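Local coordinates for protein vaginolysin (Gardnerella vaginalis, PDB 5IMY) that probably binds cholesterol-containing host membranes and perforates them as a secreted pore-forming toxin of the cholesterol-dependent cytolysin family, at residues Thr217-Ser222 with Val259-Ser264; Val267-Thr272 with Thr304-Val309; Tyr394-Asp399 with Glu417-Tyr422. All coordinates share one frame; numbering follows the deposited sequence.

Contact 1. Residues Thr217-Ser222 with Val259-Ser264; sequences TYYTVS and VAYGRS
Tyr219 leans on Tyr261 from the neighbouring antiparallel strand. Its CG sits between the backbone N and the carbonyl carbon (chi1 53°), which turns the ring toward the root of Tyr261. From there the ring passes mainly over Tyr261 CB. Tyr219 CD1 comes within 3.9 Å of Tyr261 CB. Tyr219 CE1 is closer, at 3.4 Å from it, and also reaches Tyr261 CG. Tyr219 CZ moves off again to 3.8 Å from Tyr261 CB. The tip, Tyr219 OH, ends beside the same CB; it is buried and has no polar partner in the model. The two rings are nearly parallel, 18° apart, but slid so far that they barely overlap. Val146 and Val150 of helix 139-158 pack against this face of the sheet. Val221 takes a different part of Tyr261: its CG2 methyl lies 3.4 Å from Tyr261 CE2.

Thr217 CG2 meets Ala260 CB at 3.9 Å. Tyr218 points elsewhere. Its ring passes Gly262, with Tyr218 CD2 3.5 Å from Gly262 CA, and its OH bonds to Gly336 O.

The backbone pairing is irregular. Tyr261 O accepts a bond from Tyr218 N (2.9 Å) and a weak one from Tyr219 N. Tyr261 N answers to Tyr219 O, while Val221 and Val259 exchange two regular bonds. The register shifts by one residue between Thr217 and Tyr219. Tyr218 and Tyr219 both face the single Tyr261: a classic beta bulge in the bent central antiparallel sheet of the cholesterol-dependent cytolysin fold.

Contact 2. Residues Val267-Thr272 with Thr304-Val309; sequences VKFDTT and TSVCAV. Unlike the reference sequence in segment 304-309: Cys307 (reference Thr).
Phe269 lies beside Val306, both side chains pointing the same way from adjacent antiparallel strands of the central cytolysin sheet. Val306 CG2 approaches the ring obliquely, 3.6 Å from Phe269 CD1 and slightly farther from CE1. Thr304 CG2 reaches the ring edge, in its plane, 3.9 Å from Phe269 CD1. The ring takes this place because its CG is anti to the carbonyl carbon (chi1 -55°). Val267 extends the same apolar face. Its CG1 meets Val306 CG1 at 3.8 Å, and its CG2 meets Ala308 CB. Helix 326-335 packs over this face through Leu329 and Leu332.

Lys268, Asp270, Ser305 and Cys307 project from the other face. The Lys268 chain is bent at its third torsion (70°), which lays CE beside Cys307 CB at 3.8 Å. Its amino group hydrogen-bonds to Leu195 O. Cys307 SG is joined to Cys322 SG in a disulfide, and Val306 bonds through its backbone to Gly324. The residues that follow the strand are thus held against its outer edge. In this family such an edge is probably uncovered when monomers assemble.

The pairing is regular. Lys268 and Cys307 exchange two backbone bonds, and Asp270 and Ser305 exchange two more. Between them, CA-H groups point at carbonyl oxygens. Thr304 OG1 bonds back to Ile300 O. The side chain of Asp270 bends toward the partner strand (chi1 62°). Asp270 OD2 has a long, weak ion pair with Lys207, while Asp270 OD1 lies 3.1 Å from Ser305 CB.

Contact 3. Residues Tyr394-Asp399 with Glu417-Tyr422; sequences YYIYWD and EGNGKY
The carboxamide of Asn419 stands over one face of the Tyr397 ring. The two planes are steeply turned, 72° apart. The amide nitrogen is the atom over the face, toward the CE1, CZ and OH end of the ring. Asn419 ND2 lies 3.8 Å from Tyr397 CZ. The same nitrogen approaches the Tyr395 ring more loosely and obliquely. An aromatic side chain of another protein chain also meets the Tyr397 ring, and Lys443 makes a cation-pi contact with Tyr395.

This is the beta-sandwich domain of the toxin. Strand 395-403 runs in a four-stranded antiparallel sheet beside strand 409-415, and residues 417-422 lie in the loop that follows that neighbour. Where regular pairing stops, Asn419 takes over. Its side-chain oxygen, Asn419 OD1, accepts a hydrogen bond from Ile396 N at 2.8 Å. The N-H points fairly straight at the oxygen (159°). It comes from the flank of the C=O and not from its end (115° at the oxygen), and the donor is tilted out of the amide plane. Ile396 also has a backbone bond to Trp416, the residue just before the loop.

A second bond, from Tyr394 N to Asn419 O, is long at 3.3 Å. Its geometry is doubtful, because the model is too tight there. Asn419 thus meets Tyr394 and Ile396, most clearly through its side chain. Asn419 OD1 also lies 3.5 Å from Tyr395 CA. The loop then passes the Tyr395 ring at Gly420, whose CA is 4.0 Å from Tyr395 CE1.

Contacts 1 and 2 belong to one antiparallel sheet. Their second and first segments adjoin in sequence and share strand 263-271. Contact 1 pairs strand 208-223 with the end of 253-261 and the turn into 263-271. Contact 2 lies farther along, where 263-271 pairs with 305-311. Their centres are 26 Å apart. Contact 3 is in the beta-sandwich domain and touches neither. Its centre is 67 Å from that of contact 1 and 46 Å from that of contact 2; the nearest atoms of contacts 2 and 3 are about 25 Å apart. Contacts 1 and 3 lie on opposite sides of the chain's centre. Of the three, contact 3 alone is reached by another protein chain of the assembly.

Contact 1. Residues Thr217-Ser222 with Val259-Ser264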
loop_
_atom_site.group_PDB
_atom_site.type_symbol
_atom_site.label_atom_id
_atom_site.label_comp_id
_atom_site.label_asym_id
_atom_site.label_seq_id
_atom_site.Cartn_x
_atom_site.Cartn_y
_atom_site.Cartn_z
ATOM N N THR A 217 -14.195 36.032 -14.026
ATOM C CA THR A 217 -14.034 36.908 -15.179
ATOM C C THR A 217 -15.395 37.458 -15.584
ATOM O O THR A 217 -16.299 36.693 -15.932
ATOM C CB THR A 217 -13.392 36.159 -16.348
ATOM O OG1 THR A 217 -12.106 35.665 -15.955
ATOM C CG2 THR A 217 -13.228 37.077 -17.557
ATOM N N TYR A 218 -15.532 38.784 -15.546
ATOM C CA TYR A 218 -16.741 39.430 -16.042
ATOM C C TYR A 218 -16.691 39.614 -17.552
ATOM O O TYR A 218 -17.680 39.356 -18.246
ATOM C CB TYR A 218 -16.928 40.785 -15.363
ATOM C CG TYR A 218 -17.042 40.709 -13.859
ATOM C CD1 TYR A 218 -17.895 39.801 -13.246
ATOM C CD2 TYR A 218 -16.288 41.544 -13.051
ATOM C CE1 TYR A 218 -17.993 39.732 -11.869
ATOM C CE2 TYR A 218 -16.373 41.481 -11.677
ATOM C CZ TYR A 218 -17.229 40.575 -11.089
ATOM O OH TYR A 218 -17.314 40.519 -9.718
ATOM N N TYR A 219 -15.552 40.062 -18.072
ATOM C CA TYR A 219 -15.410 40.305 -19.498
ATOM C C TYR A 219 -13.934 40.275 -19.857
ATOM O O TYR A 219 -13.060 40.345 -18.989
ATOM C CB TYR A 219 -16.038 41.645 -19.905
ATOM C CG TYR A 219 -15.547 42.824 -19.095
ATOM C CD1 TYR A 219 -14.369 43.481 -19.429
ATOM C CD2 TYR A 219 -16.264 43.284 -17.999
ATOM C CE1 TYR A 219 -13.919 44.560 -18.691
ATOM C CE2 TYR A 219 -15.823 44.364 -17.257
ATOM C CZ TYR A 219 -14.650 44.998 -17.607
ATOM O OH TYR A 219 -14.206 46.072 -16.869
ATOM N N THR A 220 -13.672 40.173 -21.157
ATOM C CA THR A 220 -12.320 40.067 -21.683
ATOM C C THR A 220 -12.121 41.126 -22.756
ATOM O O THR A 220 -12.965 41.283 -23.642
ATOM C CB THR A 220 -12.066 38.666 -22.259
ATOM O OG1 THR A 220 -12.110 37.700 -21.203
ATOM C CG2 THR A 220 -10.712 38.595 -22.957
ATOM N N VAL A 221 -11.013 41.853 -22.665
ATOM C CA VAL A 221 -10.611 42.808 -23.691
ATOM C C VAL A 221 -9.588 42.119 -24.579
ATOM O O VAL A 221 -8.539 41.672 -24.100
ATOM C CB VAL A 221 -10.035 44.094 -23.075
ATOM C CG1 VAL A 221 -9.595 45.059 -24.173
ATOM C CG2 VAL A 221 -11.063 44.749 -22.161
ATOM N N SER A 222 -9.889 42.034 -25.871
ATOM C CA SER A 222 -9.093 41.264 -26.811
ATOM C C SER A 222 -8.559 42.159 -27.921
ATOM O O SER A 222 -9.088 43.241 -28.191
ATOM C CB SER A 222 -9.916 40.120 -27.415
ATOM O OG SER A 222 -9.245 39.541 -28.520
ATOM N N VAL A 259 -6.818 40.387 -22.267
ATOM C CA VAL A 259 -6.708 40.549 -20.823
ATOM C C VAL A 259 -8.089 40.337 -20.223
ATOM O O VAL A 259 -9.065 40.952 -20.667
ATOM C CB VAL A 259 -6.156 41.936 -20.441
ATOM C CG1 VAL A 259 -6.232 42.157 -18.929
ATOM C CG2 VAL A 259 -4.724 42.083 -20.926
ATOM N N ALA A 260 -8.169 39.470 -19.220
ATOM C CA ALA A 260 -9.420 39.197 -18.534
ATOM C C ALA A 260 -9.585 40.154 -17.363
ATOM O O ALA A 260 -8.627 40.445 -16.641
ATOM C CB ALA A 260 -9.460 37.748 -18.044
ATOM N N TYR A 261 -10.808 40.643 -17.181
ATOM C CA TYR A 261 -11.129 41.581 -16.117
ATOM C C TYR A 261 -12.152 40.959 -15.181
ATOM O O TYR A 261 -13.084 40.278 -15.625
ATOM C CB TYR A 261 -11.671 42.897 -16.684
ATOM C CG TYR A 261 -10.630 43.723 -17.401
ATOM C CD1 TYR A 261 -10.031 44.811 -16.782
ATOM C CD2 TYR A 261 -10.238 43.410 -18.696
ATOM C CE1 TYR A 261 -9.077 45.569 -17.431
ATOM C CE2 TYR A 261 -9.281 44.161 -19.355
ATOM C CZ TYR A 261 -8.704 45.240 -18.718
ATOM O OH TYR A 261 -7.751 45.991 -19.367
ATOM N N GLY A 262 -11.974 41.192 -13.886
ATOM C CA GLY A 262 -12.920 40.697 -12.911
ATOM C C GLY A 262 -12.397 40.677 -11.493
ATOM O O GLY A 262 -11.916 41.695 -10.985
ATOM N N ARG A 263 -12.490 39.518 -10.845
ATOM C CA ARG A 263 -12.191 39.387 -9.427
ATOM C C ARG A 263 -11.341 38.145 -9.215
ATOM O O ARG A 263 -11.674 37.070 -9.724
ATOM C CB ARG A 263 -13.488 39.305 -8.618
ATOM C CG ARG A 263 -13.366 39.692 -7.158
ATOM C CD ARG A 263 -14.725 40.097 -6.613
ATOM N NE ARG A 263 -14.796 40.005 -5.157
ATOM C CZ ARG A 263 -15.116 38.901 -4.488
ATOM N NH1 ARG A 263 -15.395 37.776 -5.136
ATOM N NH2 ARG A 263 -15.157 38.920 -3.163
ATOM N N SER A 264 -10.247 38.294 -8.473
ATOM C CA SER A 264 -9.297 37.215 -8.246
ATOM C C SER A 264 -8.954 37.139 -6.766
ATOM O O SER A 264 -8.809 38.169 -6.102
ATOM C CB SER A 264 -8.019 37.429 -9.067
ATOM O OG SER A 264 -6.988 36.550 -8.655
#

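Contact 2. Residues Val267-Thr272 with Thr304-Val309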
loop_
_atom_site.group_PDB
_atom_site.type_symbol
_atom_site.label_atom_id
_atom_site.label_comp_id
_atom_site.label_asym_id
_atom_site.label_seq_id
_atom_site.Cartn_x
_atom_site.Cartn_y
_atom_site.Cartn_z
ATOM N N VAL A 267 -7.211 31.284 -1.801
ATOM C CA VAL A 267 -7.880 30.713 -0.638
ATOM C C VAL A 267 -7.051 29.552 -0.113
ATOM O O VAL A 267 -6.614 28.694 -0.888
ATOM C CB VAL A 267 -9.307 30.240 -0.975
ATOM C CG1 VAL A 267 -10.013 29.760 0.285
ATOM C CG2 VAL A 267 -10.096 31.359 -1.638
ATOM N N LYS A 268 -6.844 29.523 1.200
ATOM C CA LYS A 268 -6.162 28.427 1.877
ATOM C C LYS A 268 -7.181 27.655 2.704
ATOM O O LYS A 268 -7.777 28.211 3.633
ATOM C CB LYS A 268 -5.035 28.947 2.769
ATOM C CG LYS A 268 -4.336 27.860 3.590
ATOM C CD LYS A 268 -3.315 28.438 4.564
ATOM C CE LYS A 268 -3.981 29.195 5.708
ATOM N NZ LYS A 268 -2.993 29.783 6.652
ATOM N N PHE A 269 -7.383 26.386 2.362
ATOM C CA PHE A 269 -8.156 25.462 3.181
ATOM C C PHE A 269 -7.190 24.604 3.981
ATOM O O PHE A 269 -6.281 23.995 3.407
ATOM C CB PHE A 269 -9.040 24.551 2.328
ATOM C CG PHE A 269 -9.959 25.280 1.395
ATOM C CD1 PHE A 269 -11.283 25.492 1.736
ATOM C CD2 PHE A 269 -9.507 25.730 0.167
ATOM C CE1 PHE A 269 -12.137 26.154 0.876
ATOM C CE2 PHE A 269 -10.356 26.390 -0.698
ATOM C CZ PHE A 269 -11.672 26.602 -0.343
ATOM N N ASP A 270 -7.381 24.549 5.297
ATOM C CA ASP A 270 -6.615 23.620 6.111
ATOM C C ASP A 270 -7.484 23.085 7.237
ATOM O O ASP A 270 -8.446 23.726 7.668
ATOM C CB ASP A 270 -5.332 24.261 6.681
ATOM C CG ASP A 270 -5.610 25.428 7.611
ATOM O OD1 ASP A 270 -6.748 25.559 8.101
ATOM O OD2 ASP A 270 -4.672 26.216 7.865
ATOM N N THR A 271 -7.137 21.887 7.697
ATOM C CA THR A 271 -7.816 21.252 8.813
ATOM C C THR A 271 -6.798 20.428 9.582
ATOM O O THR A 271 -5.760 20.031 9.045
ATOM C CB THR A 271 -8.972 20.356 8.347
ATOM O OG1 THR A 271 -9.650 19.816 9.489
ATOM C CG2 THR A 271 -8.454 19.206 7.484
ATOM N N THR A 272 -7.103 20.179 10.849
ATOM C CA THR A 272 -6.298 19.269 11.648
ATOM C C THR A 272 -6.752 17.824 11.500
ATOM O O THR A 272 -6.200 16.944 12.168
ATOM C CB THR A 272 -6.331 19.686 13.126
ATOM O OG1 THR A 272 -5.291 19.008 13.841
ATOM C CG2 THR A 272 -7.678 19.361 13.763
ATOM N N THR A 304 -12.757 22.685 8.638
ATOM C CA THR A 304 -11.891 23.271 7.624
ATOM C C THR A 304 -11.834 24.780 7.843
ATOM O O THR A 304 -12.829 25.482 7.637
ATOM C CB THR A 304 -12.399 22.940 6.223
ATOM O OG1 THR A 304 -12.455 21.518 6.057
ATOM C CG2 THR A 304 -11.484 23.537 5.160
ATOM N N SER A 305 -10.674 25.271 8.268
ATOM C CA SER A 305 -10.446 26.708 8.312
ATOM C C SER A 305 -10.230 27.233 6.899
ATOM O O SER A 305 -9.617 26.567 6.060
ATOM C CB SER A 305 -9.233 27.030 9.184
ATOM O OG SER A 305 -9.291 28.353 9.683
ATOM N N VAL A 306 -10.748 28.429 6.632
ATOM C CA VAL A 306 -10.655 29.049 5.315
ATOM C C VAL A 306 -10.012 30.419 5.470
ATOM O O VAL A 306 -10.460 31.235 6.282
ATOM C CB VAL A 306 -12.035 29.161 4.638
ATOM C CG1 VAL A 306 -11.993 30.126 3.451
ATOM C CG2 VAL A 306 -12.497 27.788 4.174
ATOM N N CYS A 307 -8.964 30.666 4.686
ATOM C CA CYS A 307 -8.215 31.915 4.715
ATOM C C CYS A 307 -8.099 32.418 3.284
ATOM O O CYS A 307 -7.462 31.767 2.449
ATOM C CB CYS A 307 -6.837 31.698 5.349
ATOM S SG CYS A 307 -5.590 32.983 5.069
ATOM N N ALA A 308 -8.721 33.563 3.001
ATOM C CA ALA A 308 -8.855 34.073 1.640
ATOM C C ALA A 308 -8.306 35.486 1.576
ATOM O O ALA A 308 -8.778 36.360 2.304
ATOM C CB ALA A 308 -10.318 34.069 1.194
ATOM N N VAL A 309 -7.337 35.717 0.695
ATOM C CA VAL A 309 -6.815 37.054 0.435
ATOM C C VAL A 309 -7.234 37.449 -0.973
ATOM O O VAL A 309 -7.023 36.695 -1.930
ATOM C CB VAL A 309 -5.287 37.124 0.608
ATOM C CG1 VAL A 309 -4.882 36.437 1.901
ATOM C CG2 VAL A 309 -4.545 36.523 -0.591
#

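Contact 3. Residues Tyr394-Asp399 with Glu417-Tyr422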
loop_
_atom_site.group_PDB
_atom_site.type_symbol
_atom_site.label_atom_id
_atom_site.label_comp_id
_atom_site.label_asym_id
_atom_site.label_seq_id
_atom_site.Cartn_x
_atom_site.Cartn_y
_atom_site.Cartn_z
ATOM N N TYR A 394 -18.812 -17.663 22.465
ATOM C CA TYR A 394 -18.698 -16.560 21.526
ATOM C C TYR A 394 -17.922 -17.013 20.301
ATOM O O TYR A 394 -17.008 -17.835 20.391
ATOM C CB TYR A 394 -18.017 -15.335 22.164
ATOM C CG TYR A 394 -18.881 -14.594 23.165
ATOM C CD1 TYR A 394 -19.875 -13.718 22.742
ATOM C CD2 TYR A 394 -18.699 -14.762 24.532
ATOM C CE1 TYR A 394 -20.662 -13.034 23.653
ATOM C CE2 TYR A 394 -19.483 -14.084 25.448
ATOM C CZ TYR A 394 -20.464 -13.224 25.003
ATOM O OH TYR A 394 -21.246 -12.548 25.913
ATOM N N TYR A 395 -18.313 -16.484 19.146
ATOM C CA TYR A 395 -17.609 -16.722 17.886
ATOM C C TYR A 395 -17.466 -15.375 17.186
ATOM O O TYR A 395 -18.428 -14.859 16.610
ATOM C CB TYR A 395 -18.346 -17.735 17.018
ATOM C CG TYR A 395 -18.408 -19.115 17.633
ATOM C CD1 TYR A 395 -17.354 -20.006 17.487
ATOM C CD2 TYR A 395 -19.515 -19.521 18.363
ATOM C CE1 TYR A 395 -17.404 -21.268 18.049
ATOM C CE2 TYR A 395 -19.575 -20.779 18.927
ATOM C CZ TYR A 395 -18.516 -21.648 18.768
ATOM O OH TYR A 395 -18.570 -22.903 19.329
ATOM N N ILE A 396 -16.264 -14.807 17.247
ATOM C CA ILE A 396 -15.997 -13.466 16.746
ATOM C C ILE A 396 -14.832 -13.549 15.769
ATOM O O ILE A 396 -13.758 -14.054 16.118
ATOM C CB ILE A 396 -15.685 -12.485 17.890
ATOM C CG1 ILE A 396 -16.922 -12.323 18.782
ATOM C CG2 ILE A 396 -15.231 -11.127 17.347
ATOM C CD1 ILE A 396 -16.682 -11.536 20.053
ATOM N N TYR A 397 -15.044 -13.052 14.550
ATOM C CA TYR A 397 -14.016 -13.020 13.522
ATOM C C TYR A 397 -13.977 -11.634 12.890
ATOM O O TYR A 397 -14.941 -10.868 12.956
ATOM C CB TYR A 397 -14.267 -14.069 12.430
ATOM C CG TYR A 397 -14.654 -15.437 12.946
ATOM C CD1 TYR A 397 -13.714 -16.453 13.049
ATOM C CD2 TYR A 397 -15.961 -15.712 13.320
ATOM C CE1 TYR A 397 -14.065 -17.705 13.515
ATOM C CE2 TYR A 397 -16.322 -16.960 13.787
ATOM C CZ TYR A 397 -15.371 -17.950 13.883
ATOM O OH TYR A 397 -15.732 -19.192 14.349
ATOM N N TRP A 398 -12.843 -11.324 12.268
ATOM C CA TRP A 398 -12.689 -10.077 11.532
ATOM C C TRP A 398 -11.532 -10.237 10.557
ATOM O O TRP A 398 -10.729 -11.168 10.660
ATOM C CB TRP A 398 -12.461 -8.891 12.475
ATOM C CG TRP A 398 -11.164 -8.943 13.219
ATOM C CD1 TRP A 398 -9.979 -8.391 12.833
ATOM C CD2 TRP A 398 -10.919 -9.577 14.480
ATOM N NE1 TRP A 398 -9.011 -8.640 13.775
ATOM C CE2 TRP A 398 -9.562 -9.366 14.796
ATOM C CE3 TRP A 398 -11.715 -10.303 15.372
ATOM C CZ2 TRP A 398 -8.983 -9.856 15.964
ATOM C CZ3 TRP A 398 -11.137 -10.788 16.533
ATOM C CH2 TRP A 398 -9.785 -10.561 16.818
ATOM N N ASP A 399 -11.455 -9.309 9.607
ATOM C CA ASP A 399 -10.476 -9.362 8.531
ATOM C C ASP A 399 -9.448 -8.251 8.697
ATOM O O ASP A 399 -9.785 -7.135 9.109
ATOM C CB ASP A 399 -11.161 -9.235 7.167
ATOM C CG ASP A 399 -12.039 -10.427 6.845
ATOM O OD1 ASP A 399 -11.638 -11.566 7.163
ATOM O OD2 ASP A 399 -13.134 -10.226 6.279
ATOM N N GLU A 417 -9.349 -14.866 20.601
ATOM C CA GLU A 417 -8.675 -15.968 21.285
ATOM C C GLU A 417 -9.640 -16.727 22.184
ATOM O O GLU A 417 -9.548 -17.954 22.315
ATOM C CB GLU A 417 -7.482 -15.450 22.096
ATOM C CG GLU A 417 -7.822 -14.836 23.459
ATOM C CD GLU A 417 -6.596 -14.630 24.329
ATOM O OE1 GLU A 417 -5.487 -15.026 23.904
ATOM O OE2 GLU A 417 -6.745 -14.086 25.448
ATOM N N GLY A 418 -10.571 -16.014 22.813
ATOM C CA GLY A 418 -11.550 -16.643 23.671
ATOM C C GLY A 418 -12.854 -16.903 22.948
ATOM O O GLY A 418 -13.916 -16.458 23.390
ATOM N N ASN A 419 -12.785 -17.625 21.830
ATOM C CA ASN A 419 -13.968 -17.859 21.012
ATOM C C ASN A 419 -14.838 -18.956 21.622
ATOM O O ASN A 419 -15.680 -18.668 22.478
ATOM C CB ASN A 419 -13.565 -18.200 19.571
ATOM C CG ASN A 419 -13.962 -17.118 18.579
ATOM O OD1 ASN A 419 -14.393 -16.030 18.960
ATOM N ND2 ASN A 419 -13.822 -17.420 17.292
ATOM N N GLY A 420 -14.642 -20.207 21.215
ATOM C CA GLY A 420 -15.554 -21.266 21.594
ATOM C C GLY A 420 -15.407 -21.746 23.025
ATOM O O GLY A 420 -15.480 -22.951 23.288
ATOM N N LYS A 421 -15.213 -20.821 23.960
ATOM C CA LYS A 421 -15.049 -21.153 25.368
ATOM C C LYS A 421 -16.372 -21.012 26.108
ATOM O O LYS A 421 -17.188 -20.139 25.801
ATOM C CB LYS A 421 -14.000 -20.250 26.018
ATOM C CG LYS A 421 -12.568 -20.622 25.690
ATOM C CD LYS A 421 -11.616 -19.515 26.103
ATOM C CE LYS A 421 -10.166 -19.890 25.843
ATOM N NZ LYS A 421 -9.236 -18.807 26.267
ATOM N N TYR A 422 -16.573 -21.882 27.093
ATOM C CA TYR A 422 -17.791 -21.843 27.890
ATOM C C TYR A 422 -17.794 -20.617 28.794
ATOM O O TYR A 422 -16.844 -20.384 29.549
ATOM C CB TYR A 422 -17.921 -23.116 28.727
ATOM C CG TYR A 422 -18.159 -24.363 27.906
ATOM C CD1 TYR A 422 -19.306 -24.498 27.136
ATOM C CD2 TYR A 422 -17.245 -25.407 27.907
ATOM C CE1 TYR A 422 -19.532 -25.634 26.385
ATOM C CE2 TYR A 422 -17.463 -26.550 27.159
ATOM C CZ TYR A 422 -18.609 -26.657 26.399
ATOM O OH TYR A 422 -18.836 -27.790 25.652
#